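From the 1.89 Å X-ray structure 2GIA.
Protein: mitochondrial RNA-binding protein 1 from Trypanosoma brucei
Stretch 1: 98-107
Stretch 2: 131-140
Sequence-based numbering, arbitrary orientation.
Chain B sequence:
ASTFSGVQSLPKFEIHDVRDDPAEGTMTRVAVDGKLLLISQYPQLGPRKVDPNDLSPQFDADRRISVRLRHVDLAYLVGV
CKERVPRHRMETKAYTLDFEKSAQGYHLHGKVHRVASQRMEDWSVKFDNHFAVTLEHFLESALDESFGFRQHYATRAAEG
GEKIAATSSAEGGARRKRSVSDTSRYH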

# COMPACT_ATOMS: atom_id res chain seq x y z
N ASP B 98 8.55 12.23 22.47
CA ASP B 98 8.99 12.72 21.17
C ASP B 98 9.30 11.50 20.30
O ASP B 98 9.92 10.52 20.78
N PHE B 99 8.96 11.59 19.02
CA PHE B 99 9.32 10.53 18.09
C PHE B 99 10.15 11.22 17.00
O PHE B 99 9.67 12.20 16.37
N GLU B 100 11.36 10.72 16.72
CA GLU B 100 12.15 11.36 15.67
C GLU B 100 12.97 10.35 14.89
O GLU B 100 13.22 9.23 15.37
N LYS B 101 13.40 10.74 13.70
CA LYS B 101 14.17 9.84 12.83
C LYS B 101 15.64 10.08 13.07
O LYS B 101 16.05 11.23 13.16
N SER B 102 16.40 9.01 13.26
CA SER B 102 17.84 9.12 13.50
C SER B 102 18.60 8.51 12.31
O SER B 102 17.98 7.99 11.38
N ALA B 103 19.93 8.56 12.34
CA ALA B 103 20.73 7.99 11.26
C ALA B 103 20.57 6.47 11.24
O ALA B 103 20.58 5.89 10.17
N GLN B 104 20.41 5.84 12.40
CA GLN B 104 20.26 4.38 12.42
C GLN B 104 18.81 3.86 12.39
O GLN B 104 18.57 2.66 12.10
N GLY B 105 17.85 4.73 12.67
CA GLY B 105 16.47 4.29 12.70
C GLY B 105 15.53 5.31 13.30
O GLY B 105 15.46 6.45 12.79
N TYR B 106 14.83 4.93 14.37
CA TYR B 106 13.88 5.85 15.02
C TYR B 106 14.06 5.81 16.52
O TYR B 106 14.48 4.79 17.07
N HIS B 107 13.72 6.92 17.18
CA HIS B 107 13.91 7.01 18.63
C HIS B 107 12.62 7.58 19.20
O HIS B 107 12.17 8.64 18.78
N PHE B 131 14.84 -3.34 12.47
CA PHE B 131 13.66 -3.02 13.28
C PHE B 131 13.10 -1.65 12.85
O PHE B 131 11.94 -1.38 13.07
N ALA B 132 13.94 -0.78 12.29
CA ALA B 132 13.42 0.51 11.78
C ALA B 132 12.54 0.18 10.56
O ALA B 132 11.50 0.79 10.35
N VAL B 133 12.96 -0.80 9.74
CA VAL B 133 12.13 -1.19 8.58
C VAL B 133 10.80 -1.82 9.07
O VAL B 133 9.71 -1.53 8.56
N THR B 134 10.90 -2.67 10.08
CA THR B 134 9.72 -3.31 10.68
C THR B 134 8.72 -2.22 11.16
O THR B 134 7.51 -2.27 10.88
N LEU B 135 9.24 -1.22 11.85
CA LEU B 135 8.41 -0.13 12.37
C LEU B 135 7.78 0.69 11.24
O LEU B 135 6.59 0.99 11.28
N GLU B 136 8.57 1.10 10.26
CA GLU B 136 8.02 1.83 9.12
C GLU B 136 6.88 1.05 8.45
O GLU B 136 5.81 1.62 8.18
N HIS B 137 7.11 -0.24 8.15
CA HIS B 137 6.05 -1.02 7.49
C HIS B 137 4.79 -1.13 8.35
O HIS B 137 3.66 -1.04 7.84
N PHE B 138 4.99 -1.31 9.66
CA PHE B 138 3.85 -1.43 10.57
C PHE B 138 3.05 -0.14 10.61
O PHE B 138 1.83 -0.16 10.57
N LEU B 139 3.73 0.99 10.73
CA LEU B 139 3.01 2.25 10.79
C LEU B 139 2.27 2.54 9.46
O LEU B 139 1.15 3.02 9.48
N GLU B 140 2.90 2.25 8.31
CA GLU B 140 2.21 2.55 7.04
C GLU B 140 1.01 1.62 6.89
O GLU B 140 -0.07 2.00 6.43

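The most unusual feature of this contact is a very short hydrogen bond at its polar end: the phenol OH of Tyr 106 donates to OE1 of Glu 136 across only 2.5 Å. The two residues reach this point differently. Tyr 106, with chi1 in m (-63°), sends its CA-to-CB bond toward the helix, and its ring carries the hydroxyl to Glu 136, whose OE1 lies at the ring edge, near the ring plane. Glu 136 leaves the helix sideways, and an extended side chain, chi1 m and chi2 t, brings its end nearer the hairpin.

The same carboxylate oxygen organises a small polar cluster. Water 1 donates to Glu 136 OE1 at 2.6 Å and accepts from Lys 101 NZ at 3.2 Å, so it bridges the opposite charges. Lys 101 NZ and Glu 136 OE1 themselves lie 4.2 Å apart, too far for a salt bridge. Lys 101 also starts sideways, but with all four chi angles in t its ammonium reaches the cluster, where NZ makes a weak 3.4 Å hydrogen bond to Tyr 106 OH.

Beside this cluster the packing is apolar and depends on small residues where the backbones come close. The CA atoms of Gly 105 and Ala 132 are 4.9 Å apart, and Ala 132 CB, pointing toward the hairpin, sits 3.7 Å from Gly 105 CA. A CB on Gly 105 would also point toward the helix and would fall 3.2 Å from Ala 132 CB, a tight fit; the glycine leaves that space free. Gly 105 N donates to Ser 102 OG at 2.9 Å, tying the turn together within the hairpin. The Ala 132 methyl also meets the Tyr 106 ring, CB to CD2, at 4.0 Å.

One helical turn on, Leu 135 (chi1 t, chi2 p) points toward the strands and touches both aromatic residues through one methyl: its CD2 lies 4.0 Å from Tyr 106 CB and 3.8 Å from Phe 99 CZ, where the methyl meets the edge of the Phe 99 ring. Phe 99, chi1 t, points toward the helix, and its CZ also comes within 4.3 Å of CD1 of Leu 139 (m, t), one turn further along.

The rule is compact. Ala 132, Leu 135 and Leu 139, spaced three and four residues apart, give the helix an apolar stripe, while Glu 136 supplies the polar anchor. On the hairpin, glycine permits close approach, and the two aromatic side chains fill the gap as the backbones diverge.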

# COMPACT_ATOMS: atom_id res chain seq x y z
CB ASP B 98 10.31 13.51 21.25
CG ASP B 98 10.11 14.96 21.71
OD1 ASP B 98 8.96 15.34 21.97
OD2 ASP B 98 11.11 15.70 21.80
CB PHE B 99 8.06 9.90 17.44
CG PHE B 99 8.37 8.82 16.44
CD1 PHE B 99 8.25 9.05 15.07
CD2 PHE B 99 8.76 7.52 16.89
CE1 PHE B 99 8.49 8.00 14.15
CE2 PHE B 99 9.01 6.46 15.98
CZ PHE B 99 8.88 6.69 14.60
CB GLU B 100 13.07 12.44 16.25
CG GLU B 100 13.88 11.99 17.43
CD GLU B 100 14.47 13.22 18.17
OE1 GLU B 100 14.37 13.27 19.39
OE2 GLU B 100 15.03 14.13 17.53
CB LYS B 101 13.80 10.08 11.35
CG LYS B 101 14.45 9.08 10.34
CD LYS B 101 13.73 9.15 9.00
CE LYS B 101 14.17 8.02 8.06
NZ LYS B 101 13.32 8.08 6.85
CB SER B 102 18.22 8.38 14.77
OG SER B 102 18.11 6.98 14.56
CB ALA B 103 22.23 8.34 11.44
CB GLN B 104 20.95 3.81 13.65
CG GLN B 104 22.44 4.09 13.73
CD GLN B 104 23.21 3.41 12.62
OE1 GLN B 104 23.05 2.20 12.40
NE2 GLN B 104 24.04 4.18 11.90
CB TYR B 106 12.43 5.49 14.64
CG TYR B 106 12.19 5.64 13.14
CD1 TYR B 106 11.83 6.88 12.59
CD2 TYR B 106 12.36 4.57 12.29
CE1 TYR B 106 11.66 7.04 11.20
CE2 TYR B 106 12.19 4.72 10.87
CZ TYR B 106 11.84 5.95 10.35
OH TYR B 106 11.65 6.08 8.99
CB HIS B 107 15.09 7.97 18.88
CG HIS B 107 15.50 8.09 20.32
ND1 HIS B 107 16.37 9.07 20.76
CD2 HIS B 107 15.20 7.33 21.40
CE1 HIS B 107 16.59 8.91 22.06
NE2 HIS B 107 15.89 7.86 22.47
CB PHE B 131 14.01 -2.94 14.79
CG PHE B 131 14.40 -4.26 15.39
CD1 PHE B 131 13.49 -5.29 15.46
CD2 PHE B 131 15.70 -4.47 15.85
CE1 PHE B 131 13.88 -6.55 16.00
CE2 PHE B 131 16.08 -5.71 16.38
CZ PHE B 131 15.16 -6.74 16.45
CB ALA B 132 14.59 1.43 11.32
CB VAL B 133 12.89 -2.21 7.72
CG1 VAL B 133 11.96 -2.76 6.57
CG2 VAL B 133 14.15 -1.52 7.17
CB THR B 134 10.18 -4.19 11.88
OG1 THR B 134 11.00 -5.27 11.38
CG2 THR B 134 8.98 -4.75 12.62
CB LEU B 135 9.26 0.80 13.27
CG LEU B 135 8.45 2.01 13.79
CD1 LEU B 135 7.37 1.52 14.78
CD2 LEU B 135 9.37 2.96 14.49
CB GLU B 136 9.12 2.09 8.05
CG GLU B 136 10.20 3.11 8.48
CD GLU B 136 11.44 3.12 7.57
OE1 GLU B 136 12.22 4.09 7.67
OE2 GLU B 136 11.65 2.16 6.79
CB HIS B 137 6.57 -2.41 7.13
CG HIS B 137 7.39 -2.43 5.87
ND1 HIS B 137 6.94 -2.96 4.70
CD2 HIS B 137 8.61 -1.89 5.61
CE1 HIS B 137 7.84 -2.75 3.74
NE2 HIS B 137 8.86 -2.09 4.28
CB PHE B 138 4.34 -1.77 12.02
CG PHE B 138 3.21 -2.08 12.97
CD1 PHE B 138 2.57 -1.05 13.68
CD2 PHE B 138 2.73 -3.38 13.08
CE1 PHE B 138 1.42 -1.31 14.50
CE2 PHE B 138 1.59 -3.67 13.89
CZ PHE B 138 0.93 -2.63 14.61
CB LEU B 139 3.99 3.39 11.10
CG LEU B 139 4.68 3.31 12.50
CD1 LEU B 139 5.80 4.38 12.58
CD2 LEU B 139 3.63 3.55 13.63
CB GLU B 140 3.18 2.38 5.83
CG GLU B 140 4.33 3.37 5.94
CD GLU B 140 5.10 3.56 4.64
OE1 GLU B 140 6.19 4.20 4.67
OE2 GLU B 140 4.61 3.08 3.59
O HOH W 1 13.43 5.14 5.68